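Local coordinates for chitin binding protein (PDB 5FTZ), which probably cleaves chitin oxidatively as a copper-dependent lytic polysaccharide monooxygenase of family AA10, at residues Gly37-Cys49 with Asn108-Pro120. Sequence-based numbering, arbitrary orientation.
Sequences GFPASGPADGTIC and NHNLARSDLNLTP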
ATOM      1  N   GLY A  37      -7.025   6.827  12.856  1.00 13.60           N
ATOM      2  CA  GLY A  37      -8.455   6.550  12.965  1.00 13.38           C
ATOM      3  C   GLY A  37      -9.219   7.562  13.810  1.00 14.42           C
ATOM      4  O   GLY A  37     -10.370   7.318  14.185  1.00 15.83           O
ATOM      5  N   PHE A  38      -8.629   8.736  14.028  1.00 15.20           N
ATOM      6  CA  PHE A  38      -9.336   9.842  14.708  1.00 14.44           C
ATOM      7  C   PHE A  38     -10.573  10.233  13.928  1.00 15.41           C
ATOM      8  O   PHE A  38     -10.511  10.323  12.716  1.00 16.56           O
ATOM      9  CB  PHE A  38      -8.380  11.019  14.761  1.00 14.56           C
ATOM     10  CG  PHE A  38      -8.871  12.169  15.606  1.00 13.43           C
ATOM     11  CD1 PHE A  38      -8.712  12.172  16.953  1.00 13.27           C
ATOM     12  CD2 PHE A  38      -9.522  13.221  14.972  1.00 14.28           C
ATOM     13  CE1 PHE A  38      -9.204  13.217  17.703  1.00 13.76           C
ATOM     14  CE2 PHE A  38     -10.015  14.277  15.713  1.00 14.23           C
ATOM     15  CZ  PHE A  38      -9.882  14.251  17.087  1.00 13.15           C
ATOM     16  N   PRO A  39     -11.680  10.558  14.608  1.00 15.68           N
ATOM     17  CA  PRO A  39     -11.877  10.573  16.048  1.00 16.12           C
ATOM     18  C   PRO A  39     -12.354   9.298  16.719  1.00 16.19           C
ATOM     19  O   PRO A  39     -12.384   9.193  17.930  1.00 16.83           O
ATOM     20  CB  PRO A  39     -12.971  11.645  16.211  1.00 17.19           C
ATOM     21  CG  PRO A  39     -13.778  11.404  14.984  1.00 17.70           C
ATOM     22  CD  PRO A  39     -12.801  11.179  13.891  1.00 17.91           C
ATOM     23  N   ALA A  40     -12.765   8.284  15.956  1.00 18.14           N
ATOM     24  CA  ALA A  40     -13.275   7.081  16.596  1.00 19.25           C
ATOM     25  C   ALA A  40     -12.226   6.365  17.408  1.00 21.07           C
ATOM     26  O   ALA A  40     -12.483   5.879  18.493  1.00 22.43           O
ATOM     27  CB  ALA A  40     -13.855   6.152  15.536  1.00 21.94           C
ATOM     28  N   SER A  41     -11.012   6.311  16.861  1.00 20.11           N
ATOM     29  CA  SER A  41      -9.871   5.823  17.598  1.00 18.42           C
ATOM     30  C   SER A  41      -8.847   6.972  17.665  1.00 17.01           C
ATOM     31  O   SER A  41      -9.230   8.130  17.578  1.00 16.71           O
ATOM     32  CB  SER A  41      -9.338   4.550  16.956  1.00 22.72           C
ATOM     33  OG  SER A  41      -8.980   4.771  15.631  1.00 28.40           O
ATOM     34  N   GLY A  42      -7.589   6.649  17.891  1.00 15.36           N
ATOM     35  CA  GLY A  42      -6.533   7.652  17.983  1.00 14.33           C
ATOM     36  C   GLY A  42      -6.285   8.061  19.416  1.00 14.23           C
ATOM     37  O   GLY A  42      -6.824   7.481  20.335  1.00 15.73           O
ATOM     38  N   PRO A  43      -5.465   9.090  19.660  1.00 13.26           N
ATOM     39  CA  PRO A  43      -5.134   9.504  21.006  1.00 13.44           C
ATOM     40  C   PRO A  43      -6.362   9.845  21.853  1.00 12.62           C
ATOM     41  O   PRO A  43      -7.330  10.424  21.356  1.00 13.81           O
ATOM     42  CB  PRO A  43      -4.274  10.772  20.817  1.00 14.23           C
ATOM     43  CG  PRO A  43      -4.063  10.907  19.357  1.00 15.11           C
ATOM     44  CD  PRO A  43      -4.934   9.980  18.612  1.00 13.33           C
ATOM     45  N   ALA A  44      -6.253   9.518  23.117  1.00 12.19           N
ATOM     46  CA  ALA A  44      -7.297   9.837  24.127  1.00 14.19           C
ATOM     47  C   ALA A  44      -7.535  11.327  24.233  1.00 13.09           C
ATOM     48  O   ALA A  44      -6.595  12.107  24.086  1.00 12.71           O
ATOM     49  CB  ALA A  44      -6.866   9.312  25.471  1.00 16.16           C
ATOM     50  N   ASP A  45      -8.752  11.741  24.574  1.00 13.67           N
ATOM     51  CA  ASP A  45      -9.052  13.128  24.939  1.00 12.43           C
ATOM     52  C   ASP A  45      -8.086  13.656  25.962  1.00 13.20           C
ATOM     53  O   ASP A  45      -7.676  12.967  26.902  1.00 13.41           O
ATOM     54  CB  ASP A  45     -10.497  13.214  25.477  1.00 14.38           C
ATOM     55  CG  ASP A  45     -11.554  13.226  24.375  1.00 17.42           C
ATOM     56  OD1 ASP A  45     -11.254  13.378  23.167  1.00 14.38           O
ATOM     57  OD2 ASP A  45     -12.739  13.078  24.743  1.00 18.43           O
ATOM     58  N   GLY A  46      -7.628  14.868  25.702  1.00 11.96           N
ATOM     59  CA  GLY A  46      -6.640  15.495  26.547  1.00 12.12           C
ATOM     60  C   GLY A  46      -5.212  15.152  26.223  1.00 12.20           C
ATOM     61  O   GLY A  46      -4.315  15.690  26.871  1.00 14.38           O
ATOM     62  N   THR A  47      -5.001  14.276  25.252  1.00 12.11           N
ATOM     63  CA  THR A  47      -3.656  13.921  24.780  1.00 11.59           C
ATOM     64  C   THR A  47      -3.615  13.990  23.257  1.00 12.37           C
ATOM     65  O   THR A  47      -2.631  13.518  22.654  1.00 14.57           O
ATOM     66  CB  THR A  47      -3.214  12.528  25.199  1.00 13.05           C
ATOM     67  OG1 THR A  47      -3.933  11.532  24.442  1.00 15.31           O
ATOM     68  CG2 THR A  47      -3.371  12.309  26.682  1.00 16.13           C
ATOM     69  N   ILE A  48      -4.557  14.689  22.639  1.00 10.85           N
ATOM     70  CA  ILE A  48      -4.605  14.753  21.198  1.00 11.43           C
ATOM     71  C   ILE A  48      -3.386  15.472  20.646  1.00 10.65           C
ATOM     72  O   ILE A  48      -2.681  14.960  19.750  1.00 10.79           O
ATOM     73  CB  ILE A  48      -5.887  15.397  20.691  1.00 11.76           C
ATOM     74  CG1 ILE A  48      -7.103  14.535  21.078  1.00 12.88           C
ATOM     75  CG2 ILE A  48      -5.853  15.550  19.187  1.00 13.09           C
ATOM     76  CD1 ILE A  48      -8.403  15.300  21.001  1.00 13.35           C
ATOM     77  N   CYS A  49      -3.080  16.644  21.185  1.00 10.53           N
ATOM     78  CA  CYS A  49      -2.004  17.484  20.632  1.00 11.74           C
ATOM     79  C   CYS A  49      -0.638  16.898  20.885  1.00 11.04           C
ATOM     80  O   CYS A  49       0.301  17.237  20.156  1.00 11.29           O
ATOM     81  CB  CYS A  49      -2.073  18.900  21.173  1.00 12.65           C
ATOM     82  SG  CYS A  49      -3.672  19.725  20.846  1.00 15.96           S
ATOM     83  N   ASN A 108      -9.984  26.109  28.609  1.00 12.01           N
ATOM     84  CA  ASN A 108      -9.312  25.993  29.891  1.00 13.35           C
ATOM     85  C   ASN A 108      -8.919  24.594  30.286  1.00 13.96           C
ATOM     86  O   ASN A 108      -8.434  24.387  31.387  1.00 16.48           O
ATOM     87  CB  ASN A 108     -10.245  26.582  30.949  1.00 16.77           C
ATOM     88  CG  ASN A 108     -10.475  28.034  30.704  1.00 20.55           C
ATOM     89  OD1 ASN A 108      -9.537  28.749  30.464  1.00 24.72           O
ATOM     90  ND2 ASN A 108     -11.720  28.471  30.723  1.00 26.73           N
ATOM     91  N   HIS A 109      -9.071  23.613  29.413  1.00 12.78           N
ATOM     92  CA  HIS A 109      -8.624  22.242  29.729  1.00 12.16           C
ATOM     93  C   HIS A 109      -7.831  21.732  28.535  1.00 11.39           C
ATOM     94  O   HIS A 109      -7.724  22.470  27.517  1.00 12.05           O
ATOM     95  CB  HIS A 109      -9.818  21.364  30.082  1.00 13.37           C
ATOM     96  CG  HIS A 109     -10.629  20.881  28.925  1.00 14.10           C
ATOM     97  ND1 HIS A 109     -11.418  19.755  28.998  1.00 16.17           N
ATOM     98  CD2 HIS A 109     -10.758  21.340  27.651  1.00 14.01           C
ATOM     99  CE1 HIS A 109     -11.968  19.523  27.816  1.00 16.84           C
ATOM    100  NE2 HIS A 109     -11.617  20.491  26.998  1.00 16.64           N
ATOM    101  N   ASN A 110      -7.351  20.509  28.576  1.00  9.67           N
ATOM    102  CA  ASN A 110      -6.610  19.968  27.431  1.00  9.70           C
ATOM    103  C   ASN A 110      -7.595  19.642  26.303  1.00 10.40           C
ATOM    104  O   ASN A 110      -8.631  19.042  26.546  1.00 12.13           O
ATOM    105  CB  ASN A 110      -5.905  18.699  27.792  1.00 10.63           C
ATOM    106  CG  ASN A 110      -4.774  18.876  28.783  1.00 11.66           C
ATOM    107  OD1 ASN A 110      -4.624  19.895  29.457  1.00 12.36           O
ATOM    108  ND2 ASN A 110      -4.028  17.824  28.904  1.00 12.42           N
ATOM    109  N   LEU A 111      -7.250  19.945  25.055  1.00  9.83           N
ATOM    110  CA  LEU A 111      -8.138  19.745  23.911  1.00 11.70           C
ATOM    111  C   LEU A 111      -8.707  18.333  23.887  1.00 11.17           C
ATOM    112  O   LEU A 111      -7.982  17.325  24.026  1.00 10.86           O
ATOM    113  CB  LEU A 111      -7.358  19.977  22.610  1.00 12.38           C
ATOM    114  CG  LEU A 111      -8.218  20.103  21.353  1.00 13.08           C
ATOM    115  CD1 LEU A 111      -8.920  21.434  21.319  1.00 13.86           C
ATOM    116  CD2 LEU A 111      -7.321  19.906  20.124  1.00 13.78           C
ATOM    117  N   ALA A 112      -9.997  18.263  23.579  1.00 10.86           N
ATOM    118  CA  ALA A 112     -10.695  16.994  23.495  1.00 11.07           C
ATOM    119  C   ALA A 112     -11.668  16.974  22.322  1.00 11.26           C
ATOM    120  O   ALA A 112     -11.962  18.045  21.722  1.00 11.15           O
ATOM    121  CB  ALA A 112     -11.496  16.803  24.776  1.00 11.55           C
ATOM    122  N   ARG A 113     -12.146  15.777  21.956  1.00 10.86           N
ATOM    123  CA  ARG A 113     -13.128  15.668  20.870  1.00 11.45           C
ATOM    124  C   ARG A 113     -14.344  16.568  21.035  1.00 10.62           C
ATOM    125  O   ARG A 113     -14.856  17.096  20.068  1.00 11.32           O
ATOM    126  CB  ARG A 113     -13.532  14.221  20.676  1.00 12.62           C
ATOM    127  CG  ARG A 113     -12.411  13.360  20.081  1.00 12.99           C
ATOM    128  CD  ARG A 113     -12.668  11.887  20.420  1.00 13.87           C
ATOM    129  NE  ARG A 113     -11.640  11.026  19.859  1.00 15.33           N
ATOM    130  CZ  ARG A 113     -10.396  10.873  20.323  1.00 14.76           C
ATOM    131  NH1 ARG A 113      -9.940  11.551  21.359  1.00 14.08           N
ATOM    132  NH2 ARG A 113      -9.583  10.063  19.680  1.00 15.29           N
ATOM    133  N   SER A 114     -14.809  16.747  22.263  1.00 10.81           N
ATOM    134  CA  SER A 114     -15.986  17.594  22.525  1.00 12.70           C
ATOM    135  C   SER A 114     -15.758  19.061  22.159  1.00 11.30           C
ATOM    136  O   SER A 114     -16.691  19.825  21.946  1.00 12.85           O
ATOM    137  CB  SER A 114     -16.369  17.506  23.998  1.00 13.39           C
ATOM    138  OG  SER A 114     -15.269  17.746  24.894  1.00 17.81           O
ATOM    139  N   ASP A 115     -14.472  19.464  22.057  1.00 10.68           N
ATOM    140  CA  ASP A 115     -14.135  20.835  21.630  1.00 10.86           C
ATOM    141  C   ASP A 115     -14.125  21.040  20.133  1.00  9.72           C
ATOM    142  O   ASP A 115     -14.151  22.175  19.694  1.00 10.03           O
ATOM    143  CB  ASP A 115     -12.758  21.205  22.149  1.00 10.53           C
ATOM    144  CG  ASP A 115     -12.693  21.160  23.671  1.00 13.47           C
ATOM    145  OD1 ASP A 115     -13.599  21.795  24.268  1.00 13.04           O
ATOM    146  OD2 ASP A 115     -11.783  20.451  24.257  1.00 13.76           O
ATOM    147  N   LEU A 116     -14.099  19.956  19.389  1.00  9.65           N
ATOM    148  CA  LEU A 116     -13.859  19.970  17.971  1.00 10.19           C
ATOM    149  C   LEU A 116     -15.112  19.745  17.165  1.00 11.28           C
ATOM    150  O   LEU A 116     -15.997  18.944  17.561  1.00 13.10           O
ATOM    151  CB  LEU A 116     -12.821  18.920  17.594  1.00 11.29           C
ATOM    152  CG  LEU A 116     -11.383  19.205  17.994  1.00 11.95           C
ATOM    153  CD1 LEU A 116     -10.528  17.917  18.007  1.00 14.04           C
ATOM    154  CD2 LEU A 116     -10.775  20.281  17.094  1.00 12.35           C
ATOM    155  N   ASN A 117     -15.229  20.404  16.022  1.00 10.40           N
ATOM    156  CA  ASN A 117     -16.159  19.975  15.010  1.00 12.13           C
ATOM    157  C   ASN A 117     -15.548  18.754  14.359  1.00 12.77           C
ATOM    158  O   ASN A 117     -14.493  18.852  13.678  1.00 12.20           O
ATOM    159  CB  ASN A 117     -16.394  21.120  14.039  1.00 13.20           C
ATOM    160  CG  ASN A 117     -17.312  20.736  12.899  1.00 16.39           C
ATOM    161  OD1 ASN A 117     -17.640  19.582  12.678  1.00 17.49           O
ATOM    162  ND2 ASN A 117     -17.740  21.752  12.181  1.00 19.43           N
ATOM    163  N   LEU A 118     -16.109  17.549  14.564  1.00 12.96           N
ATOM    164  CA  LEU A 118     -15.455  16.360  14.142  1.00 13.65           C
ATOM    165  C   LEU A 118     -15.647  15.992  12.652  1.00 13.20           C
ATOM    166  O   LEU A 118     -15.015  15.015  12.207  1.00 15.07           O
ATOM    167  CB  LEU A 118     -15.857  15.217  15.044  1.00 15.50           C
ATOM    168  CG  LEU A 118     -15.427  15.364  16.508  1.00 16.70           C
ATOM    169  CD1 LEU A 118     -16.056  14.177  17.239  1.00 17.21           C
ATOM    170  CD2 LEU A 118     -13.948  15.360  16.664  1.00 18.70           C
ATOM    171  N   THR A 119     -16.353  16.823  11.891  1.00 13.09           N
ATOM    172  CA  THR A 119     -16.297  16.746  10.420  1.00 14.66           C
ATOM    173  C   THR A 119     -15.172  17.715   9.984  1.00 12.58           C
ATOM    174  O   THR A 119     -15.342  18.918  10.145  1.00 13.48           O
ATOM    175  CB  THR A 119     -17.623  17.160   9.768  1.00 19.01           C
ATOM    176  OG1 THR A 119     -18.626  16.203  10.149  1.00 22.97           O
ATOM    177  CG2 THR A 119     -17.559  17.195   8.202  1.00 19.82           C
ATOM    178  N   PRO A 120     -14.135  17.187   9.348  1.00 11.59           N
ATOM    179  CA  PRO A 120     -13.045  18.077   8.929  1.00 10.99           C
ATOM    180  C   PRO A 120     -13.506  19.144   7.961  1.00 10.31           C
ATOM    181  O   PRO A 120     -14.396  18.912   7.112  1.00 12.42           O
ATOM    182  CB  PRO A 120     -12.059  17.174   8.246  1.00 12.72           C
ATOM    183  CG  PRO A 120     -12.675  15.868   8.088  1.00 13.96           C
ATOM    184  CD  PRO A 120     -13.845  15.793   9.007  1.00 12.77           C
TER
HETATM  185  O   HOH W   1     -14.567  14.824  24.470  1.00 19.28           O
HETATM  186  O   HOH W   2      -5.106  17.274  23.765  1.00 16.35           O
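Pro43 O is gripped end-on by both terminal nitrogens of Arg113: NH1 and NH2 each lie 2.8 Å from it, NH1 in its carbonyl plane and NH2 above that plane. The oxygen itself lies within the guanidinium plane, as do the other acceptors. Arg113 NE gives a nearly straight bond to a lone pair of Pro39 O at 2.8 Å, and NH2 also donates to Ser41 O. The arginine thus donates to three carbonyls of one loop, while NH1 forms a salt bridge with Asp45 OD1 at 2.9 Å. That oxygen is shared: Arg113 N meets it from the opposite face of the carboxylate, almost linearly at 176°. With CG anti to its carbonyl carbon (chi1 -70°) and the chain extended through NE, the head of Arg113 reaches into the curve of 37-49. Phe38 CE1 sits 3.6 Å above the guanidinium, over its centre, although the two planes are 47° apart. The adjacent ring atom, Phe38 CZ, meets Leu116 CD1, which lies at the ring edge. Without the guanidinium, as with an alanine here, the carbonyls of Pro39, Ser41 and Pro43 would probably lose these donors and Asp45 its charged mate, leaving the loop freer to shift.

Farther along, Gly46 N donates to Leu111 O, and Asn110 ND2 reaches an in-plane lone pair of Gly46 O at 3.0 Å. On the side toward strand 162-171, Leu111 CD2 packs 3.7 Å from Cys49 SG, whose disulfide to Cys167 ties this loop to that strand. Phe38, Ile48 and Leu116 all rest on Leu152 of strand 148-157. Together these bonds join two long loops, one carrying a type II beta turn at Ala44-Thr47, over a sheet of the beta-sandwich core characteristic of AA10 enzymes.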